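Local atomic coordinates of Nab2 (Chaetomium thermophilum, PDB entry 4LJ0), a protein that binds polyadenosine RNA through CCCH zinc fingers, this fragment being zinc fingers 3 to 5 of a longer, probably nuclear protein. Residues L59-E62 and G63-G66; T44-F48 and R49-N53; P35-K38 and F39-K43. All coordinates share one frame; numbering follows the deposited sequence.

Contact 1: L59-E62 and G63-G66; sequences LHEE and GQRG. With ZN (zinc ion), chain H.
R65 lies across the zinc-bound imidazole of H60, five residues earlier in the chain, where the end of this fragment folds back over its third zinc finger. From CB the arginine chain bends at chi2 (-85°), which brings CD over the face of the H60 ring, 4.2 Å from its centroid, as a CH-pi contact. Beyond it NE sits above the rim of the ring near ND1 and CG. CZ follows, 3.6 Å from H60 CE1, NH1 lies nearest CE1 and NH2 passes above ND1, so the guanidinium lies flat on the imidazole with the planes 23° apart. NH2 also makes a salt bridge to E31, whose other carboxylate oxygen accepts a hydrogen bond from H60 ND1. H60 NE2 binds the zinc ion at 2.0 Å. With an alanine here, this face of H60 would probably lose its stacked cover and E31 its salt-bridge mate.

The chain is turned back by a type II beta turn from E61 to Q64, closed by Q64 N donating to E61 O at 3.1 Å. G63 suits its third position because a side chain would collide with E62 O. Q64, its chain extended, reaches back so that OE1 accepts from E61 N at 3.0 Å in a nearly straight bond (167°). Its NE2 is held by the carbonyls of C46 and F48; glutamine suits the place because its amide can accept and donate at once. With E31 gripping ND1 and the zinc ion on NE2, both ring nitrogens of H60 are engaged, which probably fixes the ring's rotation, while the carboxylate probably offsets the charge of the guanidinium.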
ATOM      1  N   LEU A  59     -10.726   4.147   6.661  1.00 34.11           N
ATOM      2  CA  LEU A  59     -10.468   4.816   7.930  1.00 38.46           C
ATOM      3  C   LEU A  59     -10.744   6.310   7.809  1.00 42.71           C
ATOM      4  O   LEU A  59     -10.178   6.982   6.949  1.00 45.79           O
ATOM      5  CB  LEU A  59      -9.012   4.577   8.340  1.00 39.70           C
ATOM      6  CG  LEU A  59      -8.502   5.214   9.635  1.00 41.45           C
ATOM      7  CD1 LEU A  59      -9.217   4.632  10.843  1.00 47.43           C
ATOM      8  CD2 LEU A  59      -7.000   5.020   9.755  1.00 48.84           C
ATOM      9  N   HIS A  60     -11.613   6.820   8.676  1.00 43.57           N
ATOM     10  CA  HIS A  60     -12.005   8.227   8.649  1.00 45.27           C
ATOM     11  C   HIS A  60     -11.479   8.988   9.856  1.00 52.39           C
ATOM     12  O   HIS A  60     -11.328   8.422  10.938  1.00 50.65           O
ATOM     13  CB  HIS A  60     -13.529   8.336   8.601  1.00 43.35           C
ATOM     14  CG  HIS A  60     -14.142   7.598   7.454  1.00 41.29           C
ATOM     15  ND1 HIS A  60     -14.487   6.265   7.523  1.00 36.40           N
ATOM     16  CD2 HIS A  60     -14.444   8.000   6.198  1.00 39.45           C
ATOM     17  CE1 HIS A  60     -14.987   5.882   6.363  1.00 44.81           C
ATOM     18  NE2 HIS A  60     -14.974   6.917   5.541  1.00 41.82           N
ATOM     19  N   GLU A  61     -11.203  10.276   9.658  1.00 57.87           N
ATOM     20  CA  GLU A  61     -10.826  11.176  10.744  1.00 59.79           C
ATOM     21  C   GLU A  61     -12.073  11.860  11.291  1.00 64.46           C
ATOM     22  O   GLU A  61     -13.130  11.822  10.660  1.00 57.87           O
ATOM     23  CB  GLU A  61      -9.854  12.242  10.235  1.00 62.07           C
ATOM     24  CG  GLU A  61      -8.547  11.688   9.703  1.00 80.59           C
ATOM     25  CD  GLU A  61      -7.615  12.777   9.207  1.00 99.29           C
ATOM     26  OE1 GLU A  61      -8.088  13.913   8.986  1.00105.09           O
ATOM     27  OE2 GLU A  61      -6.409  12.499   9.042  1.00108.56           O
ATOM     28  N   GLU A  62     -11.952  12.495  12.455  1.00 67.21           N
ATOM     29  CA  GLU A  62     -13.079  13.213  13.037  1.00 74.50           C
ATOM     30  C   GLU A  62     -13.473  14.372  12.126  1.00 78.30           C
ATOM     31  O   GLU A  62     -12.648  15.223  11.790  1.00 83.37           O
ATOM     32  CB  GLU A  62     -12.758  13.710  14.453  1.00 83.85           C
ATOM     33  CG  GLU A  62     -11.637  14.737  14.543  1.00100.20           C
ATOM     34  CD  GLU A  62     -11.337  15.141  15.978  1.00109.66           C
ATOM     35  OE1 GLU A  62     -10.238  15.680  16.234  1.00105.92           O
ATOM     36  OE2 GLU A  62     -12.203  14.922  16.851  1.00115.06           O
ATOM     37  N   GLY A  63     -14.735  14.378  11.708  1.00 70.81           N
ATOM     38  CA  GLY A  63     -15.258  15.432  10.856  1.00 67.86           C
ATOM     39  C   GLY A  63     -15.215  15.100   9.374  1.00 63.82           C
ATOM     40  O   GLY A  63     -15.751  15.846   8.556  1.00 69.76           O
ATOM     41  N   GLN A  64     -14.584  13.984   9.021  1.00 53.71           N
ATOM     42  CA  GLN A  64     -14.465  13.596   7.617  1.00 53.60           C
ATOM     43  C   GLN A  64     -15.782  13.052   7.065  1.00 53.30           C
ATOM     44  O   GLN A  64     -16.038  13.125   5.863  1.00 57.72           O
ATOM     45  CB  GLN A  64     -13.357  12.558   7.433  1.00 50.66           C
ATOM     46  CG  GLN A  64     -13.164  12.134   5.985  1.00 49.65           C
ATOM     47  CD  GLN A  64     -11.916  11.305   5.772  1.00 48.86           C
ATOM     48  OE1 GLN A  64     -11.223  10.946   6.723  1.00 51.17           O
ATOM     49  NE2 GLN A  64     -11.621  10.997   4.516  1.00 52.47           N
ATOM     50  N   ARG A  65     -16.612  12.503   7.945  1.00 53.24           N
ATOM     51  CA  ARG A  65     -17.908  11.973   7.543  1.00 56.78           C
ATOM     52  C   ARG A  65     -18.854  13.115   7.209  1.00 61.20           C
ATOM     53  O   ARG A  65     -18.859  14.141   7.889  1.00 72.22           O
ATOM     54  CB  ARG A  65     -18.508  11.127   8.663  1.00 59.03           C
ATOM     55  CG  ARG A  65     -17.711   9.883   9.004  1.00 55.82           C
ATOM     56  CD  ARG A  65     -18.068   8.726   8.101  1.00 54.22           C
ATOM     57  NE  ARG A  65     -17.672   7.456   8.693  1.00 53.70           N
ATOM     58  CZ  ARG A  65     -18.058   6.265   8.249  1.00 45.97           C
ATOM     59  NH1 ARG A  65     -18.860   6.163   7.198  1.00 39.33           N
ATOM     60  NH2 ARG A  65     -17.637   5.168   8.862  1.00 44.76           N
ATOM     61  N   GLY A  66     -19.654  12.927   6.164  1.00 53.75           N
ATOM     62  CA  GLY A  66     -20.594  13.940   5.721  1.00 60.03           C
ATOM     63  C   GLY A  66     -21.955  13.362   5.381  1.00 51.17           C
ATOM     64  O   GLY A  66     -22.852  14.102   4.977  1.00 59.58           O
TER
HETATM   65 ZN    ZN H 503     -15.209   6.895   3.582  1.00 37.86          ZN

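Contact 2: T44-F48 and R49-N53; sequences TPCKF and RPCTN. With ZN (zinc ion), chain H; ACT (acetate ion), chain J; nucleotides of chain D.
C46 and C51 come together as ligands of one zinc ion, with SG at 2.3 Å and 2.2 Å from the metal respectively. Both cysteines hold SG anti to the backbone N (chi1 174° and 171°), carrying both sulfurs to the ion, and C46 SG touches C51 CB. Cysteine suits both places because a thiolate can bind zinc and still accept hydrogen bonds: F48 N donates to C46 SG, and N6 of adenine A4 of chain D donates to C51 SG at 3.0 Å.

Apolar and stacking contacts centre on F48, whose flat aromatic ring suits the place by offering the purine a face to stack on. Its CB meets C51 CB at 4.0 Å, while adenine A4 covers one face of its ring, C5 lying 3.3 Å above the plane. On the opposite face sits CG of K47.

Backbone hydrogen bonds read the bases. T52 N points almost straight (174°) at A4 N1, 3.0 Å away. Adenine A3 of chain D is read along one edge: its N6 donates to P45 O, and its N1 accepts from K47 N at 3.3 Å. Completed by C56 and H60, this is a CCCH zinc-finger metal site, with an aromatic ring stacked on adenine beside it.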
ATOM      1  N   THR A  44      -6.223   1.912   5.949  1.00 40.84           N
ATOM      2  CA  THR A  44      -6.112   2.811   4.811  1.00 46.98           C
ATOM      3  C   THR A  44      -7.107   3.960   4.957  1.00 42.55           C
ATOM      4  O   THR A  44      -8.312   3.721   5.060  1.00 45.81           O
ATOM      5  CB  THR A  44      -6.407   2.071   3.491  1.00 51.55           C
ATOM      6  OG1 THR A  44      -5.490   0.980   3.338  1.00 54.02           O
ATOM      7  CG2 THR A  44      -6.275   3.011   2.300  1.00 42.74           C
ATOM      8  N   PRO A  45      -6.613   5.212   4.976  1.00 40.91           N
ATOM      9  CA  PRO A  45      -7.539   6.347   5.077  1.00 40.52           C
ATOM     10  C   PRO A  45      -8.502   6.482   3.898  1.00 43.67           C
ATOM     11  O   PRO A  45      -8.133   6.222   2.754  1.00 44.90           O
ATOM     12  CB  PRO A  45      -6.609   7.569   5.156  1.00 44.53           C
ATOM     13  CG  PRO A  45      -5.249   7.080   4.818  1.00 53.15           C
ATOM     14  CD  PRO A  45      -5.210   5.632   5.148  1.00 51.16           C
ATOM     15  N   CYS A  46      -9.738   6.875   4.193  1.00 40.96           N
ATOM     16  CA  CYS A  46     -10.719   7.179   3.160  1.00 40.83           C
ATOM     17  C   CYS A  46     -10.289   8.436   2.420  1.00 42.47           C
ATOM     18  O   CYS A  46      -9.837   9.400   3.039  1.00 46.27           O
ATOM     19  CB  CYS A  46     -12.100   7.384   3.783  1.00 36.99           C
ATOM     20  SG  CYS A  46     -13.352   7.941   2.626  1.00 39.86           S
ATOM     21  N   LYS A  47     -10.433   8.423   1.098  1.00 46.19           N
ATOM     22  CA  LYS A  47      -9.925   9.503   0.257  1.00 50.71           C
ATOM     23  C   LYS A  47     -10.959  10.601   0.021  1.00 50.31           C
ATOM     24  O   LYS A  47     -10.627  11.661  -0.503  1.00 53.70           O
ATOM     25  CB  LYS A  47      -9.456   8.943  -1.091  1.00 52.83           C
ATOM     26  CG  LYS A  47     -10.572   8.352  -1.939  1.00 56.46           C
ATOM     27  CD  LYS A  47     -10.043   7.706  -3.211  1.00 64.80           C
ATOM     28  CE  LYS A  47     -11.174   7.092  -4.030  1.00 77.41           C
ATOM     29  NZ  LYS A  47     -10.708   6.540  -5.335  1.00 83.70           N
ATOM     30  N   PHE A  48     -12.206  10.352   0.411  1.00 46.94           N
ATOM     31  CA  PHE A  48     -13.287  11.299   0.144  1.00 47.01           C
ATOM     32  C   PHE A  48     -13.446  12.325   1.259  1.00 51.33           C
ATOM     33  O   PHE A  48     -13.446  11.980   2.440  1.00 51.11           O
ATOM     34  CB  PHE A  48     -14.604  10.553  -0.062  1.00 51.14           C
ATOM     35  CG  PHE A  48     -14.618   9.687  -1.285  1.00 55.25           C
ATOM     36  CD1 PHE A  48     -14.944  10.219  -2.519  1.00 58.96           C
ATOM     37  CD2 PHE A  48     -14.298   8.342  -1.203  1.00 52.14           C
ATOM     38  CE1 PHE A  48     -14.955   9.428  -3.647  1.00 63.87           C
ATOM     39  CE2 PHE A  48     -14.309   7.546  -2.328  1.00 57.01           C
ATOM     40  CZ  PHE A  48     -14.638   8.089  -3.552  1.00 64.49           C
ATOM     41  N   ARG A  49     -13.582  13.590   0.869  1.00 63.39           N
ATOM     42  CA  ARG A  49     -13.760  14.678   1.824  1.00 65.71           C
ATOM     43  C   ARG A  49     -14.839  15.642   1.347  1.00 68.05           C
ATOM     44  O   ARG A  49     -14.584  16.468   0.473  1.00 77.41           O
ATOM     45  CB  ARG A  49     -12.447  15.432   2.029  1.00 74.69           C
ATOM     46  CG  ARG A  49     -11.379  14.602   2.713  1.00 73.96           C
ATOM     47  CD  ARG A  49     -10.233  15.456   3.218  1.00 91.25           C
ATOM     48  NE  ARG A  49      -9.255  14.654   3.951  1.00 98.47           N
ATOM     49  CZ  ARG A  49      -9.341  14.356   5.245  1.00 97.50           C
ATOM     50  NH1 ARG A  49     -10.361  14.795   5.974  1.00 92.87           N
ATOM     51  NH2 ARG A  49      -8.399  13.616   5.816  1.00101.63           N
ATOM     52  N   PRO A  50     -16.053  15.539   1.911  1.00 63.31           N
ATOM     53  CA  PRO A  50     -16.494  14.567   2.919  1.00 60.22           C
ATOM     54  C   PRO A  50     -16.799  13.201   2.316  1.00 53.80           C
ATOM     55  O   PRO A  50     -17.074  13.107   1.120  1.00 57.26           O
ATOM     56  CB  PRO A  50     -17.781  15.193   3.454  1.00 62.77           C
ATOM     57  CG  PRO A  50     -18.320  15.949   2.305  1.00 62.08           C
ATOM     58  CD  PRO A  50     -17.123  16.494   1.579  1.00 62.78           C
ATOM     59  N   CYS A  51     -16.746  12.158   3.140  1.00 48.92           N
ATOM     60  CA  CYS A  51     -17.196  10.834   2.727  1.00 41.42           C
ATOM     61  C   CYS A  51     -18.667  10.676   3.086  1.00 39.51           C
ATOM     62  O   CYS A  51     -19.056  10.895   4.232  1.00 46.27           O
ATOM     63  CB  CYS A  51     -16.381   9.741   3.417  1.00 42.95           C
ATOM     64  SG  CYS A  51     -17.052   8.077   3.160  1.00 41.34           S
ATOM     65  N   THR A  52     -19.480  10.297   2.105  1.00 42.36           N
ATOM     66  CA  THR A  52     -20.921  10.160   2.306  1.00 41.61           C
ATOM     67  C   THR A  52     -21.397   8.728   2.069  1.00 44.87           C
ATOM     68  O   THR A  52     -22.591   8.475   1.942  1.00 45.55           O
ATOM     69  CB  THR A  52     -21.698  11.111   1.396  1.00 47.05           C
ATOM     70  OG1 THR A  52     -21.370  10.843   0.028  1.00 53.79           O
ATOM     71  CG2 THR A  52     -21.358  12.556   1.727  1.00 52.50           C
ATOM     72  N   ASN A  53     -20.454   7.793   2.016  1.00 44.24           N
ATOM     73  CA  ASN A  53     -20.790   6.378   1.976  1.00 42.30           C
ATOM     74  C   ASN A  53     -20.898   5.869   3.412  1.00 38.24           C
ATOM     75  O   ASN A  53     -19.893   5.712   4.096  1.00 39.74           O
ATOM     76  CB  ASN A  53     -19.721   5.609   1.199  1.00 43.49           C
ATOM     77  CG  ASN A  53     -19.956   4.111   1.199  1.00 46.11           C
ATOM     78  OD1 ASN A  53     -20.946   3.622   1.744  1.00 42.88           O
ATOM     79  ND2 ASN A  53     -19.047   3.372   0.570  1.00 47.49           N
TER
HETATM   80 ZN    ZN H 503     -15.209   6.895   3.582  1.00 37.86          ZN
HETATM   81  C   ACT J 505      -6.123  -2.060   5.416  1.00 53.42           C
HETATM   82  O   ACT J 505      -6.770  -2.310   4.379  1.00 71.65           O
HETATM   83  OXT ACT J 505      -5.749  -0.877   5.536  1.00 53.62           O
HETATM   84  CH3 ACT J 505      -5.824  -3.109   6.449  1.00 57.88           C
ATOM     85  P     A D   4     -17.017   3.840  -6.797  1.00119.81           P
ATOM     86  OP1   A D   4     -18.367   3.311  -6.482  1.00118.84           O
ATOM     87  OP2   A D   4     -16.378   3.486  -8.090  1.00118.41           O
ATOM     88  O5'   A D   4     -17.084   5.430  -6.751  1.00108.81           O
ATOM     89  C5'   A D   4     -17.547   6.164  -7.878  1.00107.03           C
ATOM     90  C4'   A D   4     -17.931   7.575  -7.508  1.00102.05           C
ATOM     91  O4'   A D   4     -18.890   7.553  -6.416  1.00 99.41           O
ATOM     92  C3'   A D   4     -16.806   8.460  -6.996  1.00101.30           C
ATOM     93  O3'   A D   4     -16.013   9.013  -8.032  1.00101.46           O
ATOM     94  C2'   A D   4     -17.557   9.499  -6.172  1.00100.42           C
ATOM     95  O2'   A D   4     -18.149  10.488  -7.002  1.00102.56           O
ATOM     96  C1'   A D   4     -18.660   8.646  -5.551  1.00 94.50           C
ATOM     97  N9    A D   4     -18.264   8.120  -4.232  1.00 82.16           N
ATOM     98  C8    A D   4     -17.776   6.868  -3.943  1.00 79.41           C
ATOM     99  N7    A D   4     -17.499   6.685  -2.675  1.00 73.68           N
ATOM    100  C5    A D   4     -17.825   7.902  -2.092  1.00 66.80           C
ATOM    101  C6    A D   4     -17.761   8.356  -0.764  1.00 57.34           C
ATOM    102  N6    A D   4     -17.328   7.599   0.247  1.00 60.94           N
ATOM    103  N1    A D   4     -18.161   9.624  -0.511  1.00 49.21           N
ATOM    104  C2    A D   4     -18.591  10.376  -1.534  1.00 60.68           C
ATOM    105  N3    A D   4     -18.700  10.062  -2.823  1.00 68.88           N
ATOM    106  C4    A D   4     -18.294   8.797  -3.037  1.00 71.25           C
ATOM    107  P     A D   3     -14.008   0.636  -8.399  1.00 88.70           P
ATOM    108  OP1   A D   3     -15.467   0.887  -8.291  1.00 87.96           O
ATOM    109  OP2   A D   3     -13.186   1.491  -9.296  1.00 82.75           O
ATOM    110  O5'   A D   3     -13.369   0.727  -6.940  1.00103.33           O
ATOM    111  C5'   A D   3     -14.102   0.313  -5.791  1.00 99.41           C
ATOM    112  C4'   A D   3     -14.721   1.477  -5.049  1.00 97.67           C
ATOM    113  O4'   A D   3     -13.957   1.749  -3.837  1.00 91.71           O
ATOM    114  C3'   A D   3     -14.795   2.802  -5.818  1.00101.61           C
ATOM    115  O3'   A D   3     -16.046   3.449  -5.573  1.00106.60           O
ATOM    116  C2'   A D   3     -13.658   3.619  -5.212  1.00 96.43           C
ATOM    117  O2'   A D   3     -13.826   5.018  -5.296  1.00 99.37           O
ATOM    118  C1'   A D   3     -13.667   3.129  -3.768  1.00 86.70           C
ATOM    119  N9    A D   3     -12.398   3.343  -3.062  1.00 71.24           N
ATOM    120  C8    A D   3     -11.139   2.892  -3.378  1.00 69.14           C
ATOM    121  N7    A D   3     -10.209   3.296  -2.542  1.00 65.71           N
ATOM    122  C5    A D   3     -10.895   4.073  -1.616  1.00 57.23           C
ATOM    123  C6    A D   3     -10.488   4.789  -0.472  1.00 55.55           C
ATOM    124  N6    A D   3      -9.231   4.857  -0.030  1.00 62.65           N
ATOM    125  N1    A D   3     -11.433   5.457   0.221  1.00 54.96           N
ATOM    126  C2    A D   3     -12.699   5.400  -0.205  1.00 50.03           C
ATOM    127  N3    A D   3     -13.203   4.762  -1.258  1.00 56.45           N
ATOM    128  C4    A D   3     -12.241   4.109  -1.929  1.00 57.98           C
TER

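Contact 3: P35-K38 and F39-K43; sequences PGCK and FTHLK. With ZN (zinc ion), chain G; ACT (acetate ion), chain J; nucleotides of chain E.
The zinc site of the middle finger joins C37 to H41, four residues on: C37 SG binds the ion at 2.2 Å and H41 NE2 at 2.1 Å. Sharing the metal leaves C37 SG 3.4 Å from H41 NE2, the sulfur toward the edge of the imidazole. C37 O also lies at the ring's edge, 3.4 Å from H41 CE1. C37 extends SG away from its own backbone N (chi1 -176°), and histidine suits the second position because its ring spans the gap from the chain to the metal while exposing a single nitrogen to it. C26 and C32 complete the CCCH set; in this finger the short span between the last cysteine and the histidine also carries an aromatic residue, F39.

Phenylalanine suits that place because it offers a broad apolar surface to a purine while its edge stays against the thiolate. The edge of its ring faces the metal-bound sulfur, with F39 CD2 3.7 Å from C37 SG, and the sulfur lies in the ring plane as a sulfur-aromatic contact. One face of the same ring packs on adenine A2 of chain E, F39 CE2 coming within 3.6 Å of A2 C4, with the base offset toward the rim.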
ATOM      1  N   PRO A  35     -17.209  -2.149  20.949  1.00 41.90           N
ATOM      2  CA  PRO A  35     -16.490  -3.204  21.677  1.00 41.96           C
ATOM      3  C   PRO A  35     -16.816  -4.596  21.152  1.00 48.01           C
ATOM      4  O   PRO A  35     -17.981  -4.889  20.887  1.00 52.58           O
ATOM      5  CB  PRO A  35     -17.014  -3.065  23.112  1.00 51.13           C
ATOM      6  CG  PRO A  35     -17.567  -1.693  23.201  1.00 50.20           C
ATOM      7  CD  PRO A  35     -18.091  -1.375  21.839  1.00 49.44           C
ATOM      8  N   GLY A  36     -15.800  -5.440  21.009  1.00 45.12           N
ATOM      9  CA  GLY A  36     -16.003  -6.810  20.576  1.00 41.24           C
ATOM     10  C   GLY A  36     -16.126  -6.986  19.070  1.00 46.37           C
ATOM     11  O   GLY A  36     -16.211  -8.117  18.592  1.00 48.96           O
ATOM     12  N   CYS A  37     -16.140  -5.890  18.316  1.00 40.83           N
ATOM     13  CA  CYS A  37     -16.238  -5.986  16.860  1.00 41.18           C
ATOM     14  C   CYS A  37     -14.954  -6.587  16.299  1.00 44.01           C
ATOM     15  O   CYS A  37     -13.874  -6.032  16.491  1.00 41.72           O
ATOM     16  CB  CYS A  37     -16.501  -4.612  16.230  1.00 36.75           C
ATOM     17  SG  CYS A  37     -16.744  -4.642  14.408  1.00 37.34           S
ATOM     18  N   LYS A  38     -15.082  -7.721  15.613  1.00 41.99           N
ATOM     19  CA  LYS A  38     -13.929  -8.440  15.071  1.00 41.90           C
ATOM     20  C   LYS A  38     -13.952  -8.485  13.547  1.00 41.72           C
ATOM     21  O   LYS A  38     -13.263  -9.299  12.934  1.00 39.80           O
ATOM     22  CB  LYS A  38     -13.892  -9.872  15.607  1.00 48.07           C
ATOM     23  CG  LYS A  38     -13.795  -9.978  17.116  1.00 52.57           C
ATOM     24  CD  LYS A  38     -12.466  -9.467  17.630  1.00 65.73           C
ATOM     25  CE  LYS A  38     -12.310  -9.738  19.119  1.00 74.78           C
ATOM     26  NZ  LYS A  38     -10.939  -9.417  19.607  1.00 84.65           N
ATOM     27  N   PHE A  39     -14.756  -7.631  12.928  1.00 42.63           N
ATOM     28  CA  PHE A  39     -14.682  -7.480  11.486  1.00 37.14           C
ATOM     29  C   PHE A  39     -13.335  -6.837  11.184  1.00 40.04           C
ATOM     30  O   PHE A  39     -12.703  -6.284  12.079  1.00 36.91           O
ATOM     31  CB  PHE A  39     -15.836  -6.626  10.970  1.00 44.25           C
ATOM     32  CG  PHE A  39     -17.165  -7.331  10.991  1.00 40.21           C
ATOM     33  CD1 PHE A  39     -17.477  -8.273  10.026  1.00 42.97           C
ATOM     34  CD2 PHE A  39     -18.099  -7.050  11.971  1.00 43.21           C
ATOM     35  CE1 PHE A  39     -18.702  -8.923  10.038  1.00 50.97           C
ATOM     36  CE2 PHE A  39     -19.326  -7.696  11.989  1.00 50.84           C
ATOM     37  CZ  PHE A  39     -19.626  -8.633  11.023  1.00 51.72           C
ATOM     38  N   THR A  40     -12.877  -6.924   9.942  1.00 36.29           N
ATOM     39  CA  THR A  40     -11.592  -6.338   9.589  1.00 37.90           C
ATOM     40  C   THR A  40     -11.717  -4.826   9.541  1.00 43.13           C
ATOM     41  O   THR A  40     -12.530  -4.286   8.789  1.00 39.41           O
ATOM     42  CB  THR A  40     -11.083  -6.847   8.236  1.00 42.22           C
ATOM     43  OG1 THR A  40     -11.051  -8.277   8.251  1.00 42.56           O
ATOM     44  CG2 THR A  40      -9.677  -6.316   7.949  1.00 44.88           C
ATOM     45  N   HIS A  41     -10.912  -4.146  10.349  1.00 35.69           N
ATOM     46  CA  HIS A  41     -10.904  -2.692  10.357  1.00 38.67           C
ATOM     47  C   HIS A  41      -9.741  -2.172   9.528  1.00 38.89           C
ATOM     48  O   HIS A  41      -8.586  -2.409   9.858  1.00 35.86           O
ATOM     49  CB  HIS A  41     -10.844  -2.186  11.793  1.00 36.13           C
ATOM     50  CG  HIS A  41     -12.029  -2.595  12.608  1.00 37.94           C
ATOM     51  ND1 HIS A  41     -12.006  -3.668  13.471  1.00 37.45           N
ATOM     52  CD2 HIS A  41     -13.288  -2.100  12.658  1.00 31.84           C
ATOM     53  CE1 HIS A  41     -13.193  -3.801  14.037  1.00 40.54           C
ATOM     54  NE2 HIS A  41     -13.989  -2.860  13.562  1.00 37.25           N
ATOM     55  N   LEU A  42     -10.046  -1.482   8.433  1.00 38.09           N
ATOM     56  CA  LEU A  42      -8.996  -0.987   7.547  1.00 42.22           C
ATOM     57  C   LEU A  42      -8.160   0.089   8.224  1.00 44.54           C
ATOM     58  O   LEU A  42      -8.638   0.807   9.107  1.00 39.02           O
ATOM     59  CB  LEU A  42      -9.586  -0.421   6.254  1.00 41.93           C
ATOM     60  CG  LEU A  42     -10.543  -1.297   5.443  1.00 48.83           C
ATOM     61  CD1 LEU A  42     -10.626  -0.769   4.014  1.00 49.61           C
ATOM     62  CD2 LEU A  42     -10.143  -2.750   5.455  1.00 55.21           C
ATOM     63  N   LYS A  43      -6.907   0.186   7.795  1.00 41.40           N
ATOM     64  CA  LYS A  43      -5.989   1.214   8.259  1.00 44.42           C
ATOM     65  C   LYS A  43      -5.745   2.230   7.148  1.00 50.74           C
ATOM     66  O   LYS A  43      -5.139   3.278   7.376  1.00 54.68           O
ATOM     67  CB  LYS A  43      -4.674   0.572   8.696  1.00 45.29           C
ATOM     68  CG  LYS A  43      -4.857  -0.426   9.821  1.00 50.19           C
ATOM     69  CD  LYS A  43      -3.533  -0.950  10.337  1.00 60.53           C
ATOM     70  CE  LYS A  43      -3.661  -1.375  11.789  1.00 62.41           C
ATOM     71  NZ  LYS A  43      -4.525  -2.567  11.970  1.00 55.09           N
TER
HETATM   72 ZN    ZN G 502     -16.068  -2.693  13.610  1.00 35.91          ZN
HETATM   73  C   ACT J 505      -6.123  -2.060   5.416  1.00 53.42           C
HETATM   74  O   ACT J 505      -6.770  -2.310   4.379  1.00 71.65           O
HETATM   75  OXT ACT J 505      -5.749  -0.877   5.536  1.00 53.62           O
HETATM   76  CH3 ACT J 505      -5.824  -3.109   6.449  1.00 57.88           C
ATOM     77  P     A E   2     -22.923 -10.403   3.417  1.00132.12           P
ATOM     78  OP1   A E   2     -24.336 -10.841   3.285  1.00133.64           O
ATOM     79  OP2   A E   2     -22.017 -10.487   2.242  1.00134.56           O
ATOM     80  O5'   A E   2     -22.924  -8.902   3.949  1.00100.23           O
ATOM     81  C5'   A E   2     -22.088  -8.513   5.034  1.00107.10           C
ATOM     82  C4'   A E   2     -22.725  -8.826   6.364  1.00111.14           C
ATOM     83  O4'   A E   2     -21.830  -8.394   7.426  1.00112.00           O
ATOM     84  C3'   A E   2     -24.061  -8.132   6.621  1.00107.75           C
ATOM     85  O3'   A E   2     -24.908  -8.977   7.399  1.00106.84           O
ATOM     86  C2'   A E   2     -23.653  -6.910   7.436  1.00109.22           C
ATOM     87  O2'   A E   2     -24.676  -6.382   8.254  1.00110.05           O
ATOM     88  C1'   A E   2     -22.496  -7.468   8.262  1.00108.49           C
ATOM     89  N9    A E   2     -21.530  -6.459   8.703  1.00 94.60           N
ATOM     90  C8    A E   2     -20.435  -5.958   8.039  1.00 80.37           C
ATOM     91  N7    A E   2     -19.769  -5.063   8.729  1.00 72.00           N
ATOM     92  C5    A E   2     -20.470  -4.974   9.926  1.00 85.99           C
ATOM     93  C6    A E   2     -20.286  -4.206  11.090  1.00 93.37           C
ATOM     94  N6    A E   2     -19.292  -3.331  11.256  1.00 95.73           N
ATOM     95  N1    A E   2     -21.172  -4.366  12.099  1.00101.93           N
ATOM     96  C2    A E   2     -22.174  -5.240  11.943  1.00103.01           C
ATOM     97  N3    A E   2     -22.451  -6.018  10.901  1.00 99.63           N
ATOM     98  C4    A E   2     -21.550  -5.836   9.922  1.00 94.10           C
TER

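Contacts 1 and 2 build one zinc site: contact 2 supplies C46 and C51, contact 1 supplies H60, and C56 completes it. Their centres are about 7 Å apart, and L59 O probably accepts a hydrogen bond from C46 N (2.8 Å). Contact 3 belongs to the preceding finger and its own zinc ion, its centre about 17 Å from that of contact 1 and about 18 Å from that of contact 2. Residues 39-43 run into 44-48, and an acetate ion, probably from the crystallisation liquor, spans that junction through K43 N and T44. L59 CD2 packs against K43 O at 3.5 Å. Contacts 2 and 3 meet RNA, whereas the nearest atom of contact 1 is about 6 Å from it.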